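Local coordinates for GDP-mannose-dependent alpha-(1-6)-phosphatidylinositol monomannoside mannosyltransferase (Corynebacterium glutamicum, PDB 3OKP), which belongs to the mannosyltransferases of the GT-B fold, with two Rossmann-like domains, and is seen here with guanosine-5'-diphosphate-alpha-D-mannose bound, at residues G328-V331 against D332-S335; G193-D196 against T197-V200; L342-P345 against I346-A349. One frame throughout, in Å; residues are numbered along the deposited sequence.

Contact 1: residues G328-V331 against D332-S335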
loop_
_atom_site.group_PDB
_atom_site.type_symbol
_atom_site.label_atom_id
_atom_site.label_comp_id
_atom_site.label_asym_id
_atom_site.label_seq_id
_atom_site.Cartn_x
_atom_site.Cartn_y
_atom_site.Cartn_z
ATOM N N GLY A 328 8.815 11.777 -13.897
ATOM C CA GLY A 328 9.535 10.704 -14.588
ATOM C C GLY A 328 9.975 11.028 -16.005
ATOM O O GLY A 328 11.096 10.701 -16.402
ATOM N N SER A 329 9.094 11.686 -16.755
ATOM C CA SER A 329 9.350 12.047 -18.154
ATOM C C SER A 329 10.453 13.094 -18.342
ATOM O O SER A 329 10.962 13.272 -19.453
ATOM C CB SER A 329 8.059 12.530 -18.818
ATOM O OG SER A 329 7.567 13.694 -18.182
ATOM N N ASP A 330 10.812 13.792 -17.265
ATOM C CA ASP A 330 11.928 14.733 -17.307
ATOM C C ASP A 330 13.235 13.947 -17.220
ATOM O O ASP A 330 13.783 13.748 -16.132
ATOM C CB ASP A 330 11.818 15.769 -16.181
ATOM C CG ASP A 330 12.734 16.974 -16.387
ATOM O OD1 ASP A 330 13.747 16.873 -17.113
ATOM O OD2 ASP A 330 12.440 18.033 -15.799
ATOM N N VAL A 331 13.717 13.508 -18.382
ATOM C CA VAL A 331 14.890 12.635 -18.492
ATOM C C VAL A 331 16.136 13.270 -17.884
ATOM O O VAL A 331 16.840 12.629 -17.095
ATOM C CB VAL A 331 15.186 12.234 -19.967
ATOM C CG1 VAL A 331 16.282 11.176 -20.029
ATOM C CG2 VAL A 331 13.927 11.725 -20.660
ATOM N N ASP A 332 16.398 14.525 -18.251
ATOM C CA ASP A 332 17.575 15.247 -17.774
ATOM C C ASP A 332 17.610 15.391 -16.255
ATOM O O ASP A 332 18.655 15.177 -15.642
ATOM C CB ASP A 332 17.689 16.623 -18.444
ATOM C CG ASP A 332 18.290 16.550 -19.836
ATOM O OD1 ASP A 332 18.688 15.446 -20.273
ATOM O OD2 ASP A 332 18.369 17.602 -20.501
ATOM N N LYS A 333 16.473 15.742 -15.655
ATOM C CA LYS A 333 16.405 15.929 -14.203
ATOM C C LYS A 333 16.528 14.600 -13.447
ATOM O O LYS A 333 17.238 14.522 -12.440
ATOM C CB LYS A 333 15.130 16.681 -13.801
ATOM C CG LYS A 333 15.019 17.022 -12.310
ATOM C CD LYS A 333 16.067 18.034 -11.851
ATOM C CE LYS A 333 15.921 18.329 -10.362
ATOM N NZ LYS A 333 16.899 19.343 -9.881
ATOM N N LEU A 334 15.846 13.569 -13.942
ATOM C CA LEU A 334 15.901 12.239 -13.334
ATOM C C LEU A 334 17.323 11.674 -13.345
ATOM O O LEU A 334 17.802 11.175 -12.326
ATOM C CB LEU A 334 14.921 11.275 -14.020
ATOM C CG LEU A 334 14.804 9.827 -13.518
ATOM C CD1 LEU A 334 14.506 9.743 -12.020
ATOM C CD2 LEU A 334 13.741 9.083 -14.312
ATOM N N SER A 335 17.996 11.760 -14.492
ATOM C CA SER A 335 19.374 11.280 -14.586
ATOM C C SER A 335 20.308 12.126 -13.715
ATOM O O SER A 335 21.188 11.586 -13.049
ATOM C CB SER A 335 19.852 11.211 -16.040
ATOM O OG SER A 335 19.889 12.494 -16.629
HETATM O O HOH W 1 14.637 16.264 -19.928
#

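Contact 2: residues G193-D196 against T197-V200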
loop_
_atom_site.group_PDB
_atom_site.type_symbol
_atom_site.label_atom_id
_atom_site.label_comp_id
_atom_site.label_asym_id
_atom_site.label_seq_id
_atom_site.Cartn_x
_atom_site.Cartn_y
_atom_site.Cartn_z
ATOM N N GLY A 193 26.277 -10.688 -8.361
ATOM C CA GLY A 193 27.436 -10.560 -9.240
ATOM C C GLY A 193 28.020 -9.160 -9.231
ATOM O O GLY A 193 28.684 -8.750 -10.187
ATOM N N PHE A 194 27.765 -8.429 -8.147
ATOM C CA PHE A 194 28.264 -7.065 -7.971
ATOM C C PHE A 194 29.255 -7.020 -6.805
ATOM O O PHE A 194 29.531 -8.043 -6.178
ATOM C CB PHE A 194 27.111 -6.082 -7.700
ATOM C CG PHE A 194 25.998 -6.115 -8.724
ATOM C CD1 PHE A 194 26.261 -6.318 -10.079
ATOM C CD2 PHE A 194 24.683 -5.896 -8.326
ATOM C CE1 PHE A 194 25.228 -6.336 -11.011
ATOM C CE2 PHE A 194 23.641 -5.910 -9.252
ATOM C CZ PHE A 194 23.915 -6.130 -10.597
ATOM N N THR A 195 29.776 -5.830 -6.513
ATOM C CA THR A 195 30.714 -5.639 -5.405
ATOM C C THR A 195 30.240 -4.529 -4.459
ATOM O O THR A 195 29.150 -3.980 -4.627
ATOM C CB THR A 195 32.140 -5.300 -5.909
ATOM O OG1 THR A 195 32.142 -4.000 -6.507
ATOM C CG2 THR A 195 32.635 -6.330 -6.924
ATOM N N ASP A 196 31.069 -4.206 -3.467
ATOM C CA ASP A 196 30.789 -3.110 -2.537
ATOM C C ASP A 196 30.757 -1.747 -3.238
ATOM O O ASP A 196 30.152 -0.800 -2.732
ATOM C CB ASP A 196 31.825 -3.086 -1.405
ATOM C CG ASP A 196 31.645 -4.227 -0.409
ATOM O OD1 ASP A 196 30.643 -4.972 -0.494
ATOM O OD2 ASP A 196 32.518 -4.379 0.469
ATOM N N THR A 197 31.402 -1.660 -4.400
ATOM C CA THR A 197 31.546 -0.388 -5.113
ATOM C C THR A 197 30.500 -0.150 -6.207
ATOM O O THR A 197 30.365 0.975 -6.696
ATOM C CB THR A 197 32.964 -0.220 -5.712
ATOM O OG1 THR A 197 33.248 -1.307 -6.604
ATOM C CG2 THR A 197 34.017 -0.174 -4.610
ATOM N N THR A 198 29.763 -1.198 -6.580
ATOM C CA THR A 198 28.746 -1.103 -7.635
ATOM C C THR A 198 27.636 -0.108 -7.276
ATOM O O THR A 198 27.014 -0.237 -6.218
ATOM C CB THR A 198 28.107 -2.483 -7.939
ATOM O OG1 THR A 198 29.132 -3.474 -8.075
ATOM C CG2 THR A 198 27.274 -2.438 -9.221
ATOM N N PRO A 199 27.392 0.892 -8.151
ATOM C CA PRO A 199 26.247 1.781 -7.968
ATOM C C PRO A 199 24.965 1.025 -8.309
ATOM O O PRO A 199 24.826 0.508 -9.420
ATOM C CB PRO A 199 26.498 2.914 -8.984
ATOM C CG PRO A 199 27.907 2.720 -9.475
ATOM C CD PRO A 199 28.167 1.253 -9.349
ATOM N N VAL A 200 24.051 0.942 -7.349
ATOM C CA VAL A 200 22.851 0.125 -7.502
ATOM C C VAL A 200 21.583 0.951 -7.293
ATOM O O VAL A 200 21.373 1.532 -6.218
ATOM C CB VAL A 200 22.858 -1.097 -6.541
ATOM C CG1 VAL A 200 21.551 -1.880 -6.650
ATOM C CG2 VAL A 200 24.049 -2.012 -6.827
#

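Contact 3: residues L342-P345 against I346-A349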
loop_
_atom_site.group_PDB
_atom_site.type_symbol
_atom_site.label_atom_id
_atom_site.label_comp_id
_atom_site.label_asym_id
_atom_site.label_seq_id
_atom_site.Cartn_x
_atom_site.Cartn_y
_atom_site.Cartn_z
ATOM N N LEU A 342 24.257 9.254 -6.394
ATOM C CA LEU A 342 25.295 8.222 -6.499
ATOM C C LEU A 342 26.698 8.766 -6.207
ATOM O O LEU A 342 27.552 8.044 -5.688
ATOM C CB LEU A 342 25.268 7.550 -7.877
ATOM C CG LEU A 342 24.108 6.606 -8.219
ATOM C CD1 LEU A 342 24.149 6.234 -9.699
ATOM C CD2 LEU A 342 24.102 5.352 -7.342
ATOM N N ASP A 343 26.921 10.039 -6.537
ATOM C CA ASP A 343 28.217 10.699 -6.331
ATOM C C ASP A 343 28.405 11.268 -4.915
ATOM O O ASP A 343 29.486 11.767 -4.587
ATOM C CB ASP A 343 28.429 11.809 -7.374
ATOM C CG ASP A 343 28.731 11.270 -8.772
ATOM O OD1 ASP A 343 28.862 10.040 -8.945
ATOM O OD2 ASP A 343 28.843 12.093 -9.709
ATOM N N ASP A 344 27.362 11.189 -4.086
ATOM C CA ASP A 344 27.392 11.737 -2.721
ATOM C C ASP A 344 26.945 10.684 -1.697
ATOM O O ASP A 344 25.774 10.653 -1.306
ATOM C CB ASP A 344 26.509 12.992 -2.634
ATOM C CG ASP A 344 26.784 13.844 -1.387
ATOM O OD1 ASP A 344 27.412 13.367 -0.412
ATOM O OD2 ASP A 344 26.342 15.011 -1.386
ATOM N N PRO A 345 27.882 9.816 -1.258
ATOM C CA PRO A 345 27.557 8.753 -0.301
ATOM C C PRO A 345 27.182 9.269 1.092
ATOM O O PRO A 345 26.507 8.562 1.846
ATOM C CB PRO A 345 28.845 7.923 -0.241
ATOM C CG PRO A 345 29.923 8.867 -0.636
ATOM C CD PRO A 345 29.305 9.784 -1.653
ATOM N N ILE A 346 27.608 10.486 1.425
ATOM C CA ILE A 346 27.277 11.092 2.716
ATOM C C ILE A 346 25.817 11.532 2.746
ATOM O O ILE A 346 25.098 11.250 3.707
ATOM C CB ILE A 346 28.217 12.270 3.056
ATOM C CG1 ILE A 346 29.630 11.746 3.319
ATOM C CG2 ILE A 346 27.700 13.067 4.267
ATOM C CD1 ILE A 346 30.587 12.806 3.779
ATOM N N ARG A 347 25.390 12.213 1.686
ATOM C CA ARG A 347 23.997 12.602 1.517
ATOM C C ARG A 347 23.088 11.371 1.513
ATOM O O ARG A 347 22.032 11.376 2.147
ATOM C CB ARG A 347 23.825 13.411 0.229
ATOM C CG ARG A 347 22.446 14.014 0.039
ATOM C CD ARG A 347 22.400 14.862 -1.218
ATOM N NE ARG A 347 21.029 15.107 -1.654
ATOM C CZ ARG A 347 20.698 15.661 -2.817
ATOM N NH1 ARG A 347 21.636 16.039 -3.678
ATOM N NH2 ARG A 347 19.421 15.838 -3.120
ATOM N N ARG A 348 23.510 10.320 0.809
ATOM C CA ARG A 348 22.760 9.061 0.771
ATOM C C ARG A 348 22.602 8.446 2.160
ATOM O O ARG A 348 21.498 8.061 2.545
ATOM C CB ARG A 348 23.405 8.058 -0.191
ATOM C CG ARG A 348 22.983 8.247 -1.634
ATOM C CD ARG A 348 23.403 7.075 -2.508
ATOM N NE ARG A 348 24.733 7.279 -3.078
ATOM C CZ ARG A 348 25.823 6.602 -2.732
ATOM N NH1 ARG A 348 25.771 5.652 -1.810
ATOM N NH2 ARG A 348 26.977 6.882 -3.319
ATOM N N ALA A 349 23.703 8.376 2.909
ATOM C CA ALA A 349 23.678 7.867 4.281
ATOM C C ALA A 349 22.714 8.670 5.160
ATOM O O ALA A 349 21.951 8.091 5.930
ATOM C CB ALA A 349 25.080 7.865 4.880
HETATM O O HOH W 2 24.728 15.911 -3.492
#

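Contact 1: residues G328-V331 against D332-S335
Asp-330 and Lys-333 meet in an aspartate N-cap, the device that starts helix 331-342 on the C-terminal side of strand 323-325, an edge strand of a six-stranded parallel sheet in the GT-B fold. The cap carboxylate accepts from Lys-333 N through OD1, at 3.3 Å with an N-H...O angle of 161°. The amide comes in from above the carboxylate plane, well out of it. Asp-330 reaches this amide because its CG stands anti to the backbone N (chi1 -165°), which also carries the carboxylate across Lys-333 CB, 3.5 Å from Asp-330 CG. The rest of the lysine chain turns away from the cap.

A water widens the grip, donating to Asp-330 OD1 and accepting from Asp-332 N, so two amides of the first turn are served by one carboxylate oxygen, one directly and one at second hand. The backbone then takes over: Leu-334 N donates to Asp-330 O at 3.0 Å, and Ser-335 N donates to Val-331 O at 3.0 Å.

One turn on, Leu-334 is buried against Leu-216 and Ala-219 of helix 213-226 and against Val-326, while Ser-335 leans on Gln-222 and Val-223. On the loop side, one methyl of this leucine, CD2, rests 3.7 Å from Gly-328 O.

Contact 2: residues G193-D196 against T197-V200
Thr-195 and Thr-198 hold together the tight loop between helix 182-191, which ends in a Schellman motif at Gly-193, and strand 200-204, a strand of the six-stranded parallel sheet. Thr-195 N gives its proton to Thr-198 OG1 at 2.9 Å, with an almost straight N-H...O angle of 176°. In return Thr-198 N donates to Thr-195 O, though at 3.5 Å this bond is weak. The hydroxyl of Thr-198 lies beside its own backbone N (chi1 -47°), and both polar groups thus face back toward Thr-195.

The carbonyl oxygens of Thr-195 and Thr-198 each also accept from Arg-189 NH1, so the last turn of the helix reaches into the loop. Next to this pair, Thr-195 OG1 and Thr-197 OG1 share a hydrogen bond of 2.9 Å in which either may be the donor. The carboxylate of Asp-196 turns back to the helix, where OD1 is hydrogen-bonded to Ser-186 OG.

Apolar contacts complete the turn. Thr-198 CG2 lies 3.9 Å from Phe-194 CG, the two side chains crossing at about a right angle, and Val-200 CG2 comes within 4.2 Å of Phe-194 CD2; Leu-233 of strand 231-235 touches both Phe-194 and Val-200. Threonine thus serves two needs at one position: the hydroxyl of Thr-198 satisfies a backbone amide while its methyl packs against the phenylalanine ring.

Contact 3: residues L342-P345 against I346-A349
An aspartate N-cap followed by proline opens helix 345-362, directly after helix 331-342 has ended, and this helix-to-helix turn lies in the half of the GT-B fold built on the six-stranded sheet. Asp-344 is the cap: its OD1 accepts from Arg-347 N at 3.1 Å with an N-H...O angle of 170°, the amide approaching from well above the carboxylate plane. Pro-345 suits the first position of the helix, having no amide proton to satisfy there.

The other carboxylate oxygen faces the side chain of Arg-347. Asp-344 OD2 lies 3.4 Å from Arg-347 CB, and a water joins the two charged ends, donating to Asp-344 OD2 and accepting from Arg-347 NH1 at 3.1 Å in the plane of the guanidinium group. That group stands nearly perpendicular to the carboxylate, their planes 82° apart.

Arg-348 reaches further back. Bent at chi3 (-90°), it folds over the start of its own helix, and NH2 donates to Leu-342 O at 2.7 Å, from above the carbonyl plane. Pro-345 CA lies over one face of the guanidinium group, toward its rim. NE donates to Leu-341 O, so two successive carbonyls at the end of helix 331-342 are taken up by one arginine. Main-chain bonds from Arg-348 N to Asp-344 O and from Ala-349 N to Pro-345 O start the helical pattern.

The two ends are treated in complementary ways: a carboxylate takes up an amide at the start of one helix, while a guanidinium group takes up carbonyls at the end of the other. The negative charge probably suits the N-terminal end of helix 345-362, and the positive charge the C-terminal end of helix 331-342.

How the contacts relate
From the N terminus, contact 2 comes first, closing the loop from helix 182-191 into strand 200-204. Contact 1 follows much later, where the chain leaves edge strand 323-325 and enters helix 331-342, and contact 3 lies at the far end of that same helix, turning it into helix 345-362. The three are in series, none enclosing or crossing another. In space contact 3 returns to contact 2: Leu-342 CD2 packs on Pro-199 CB at 3.8 Å, joining the helix turn to the entry of strand 200-204. Contact 1 touches neither, its centre about 19 Å from that of contact 3.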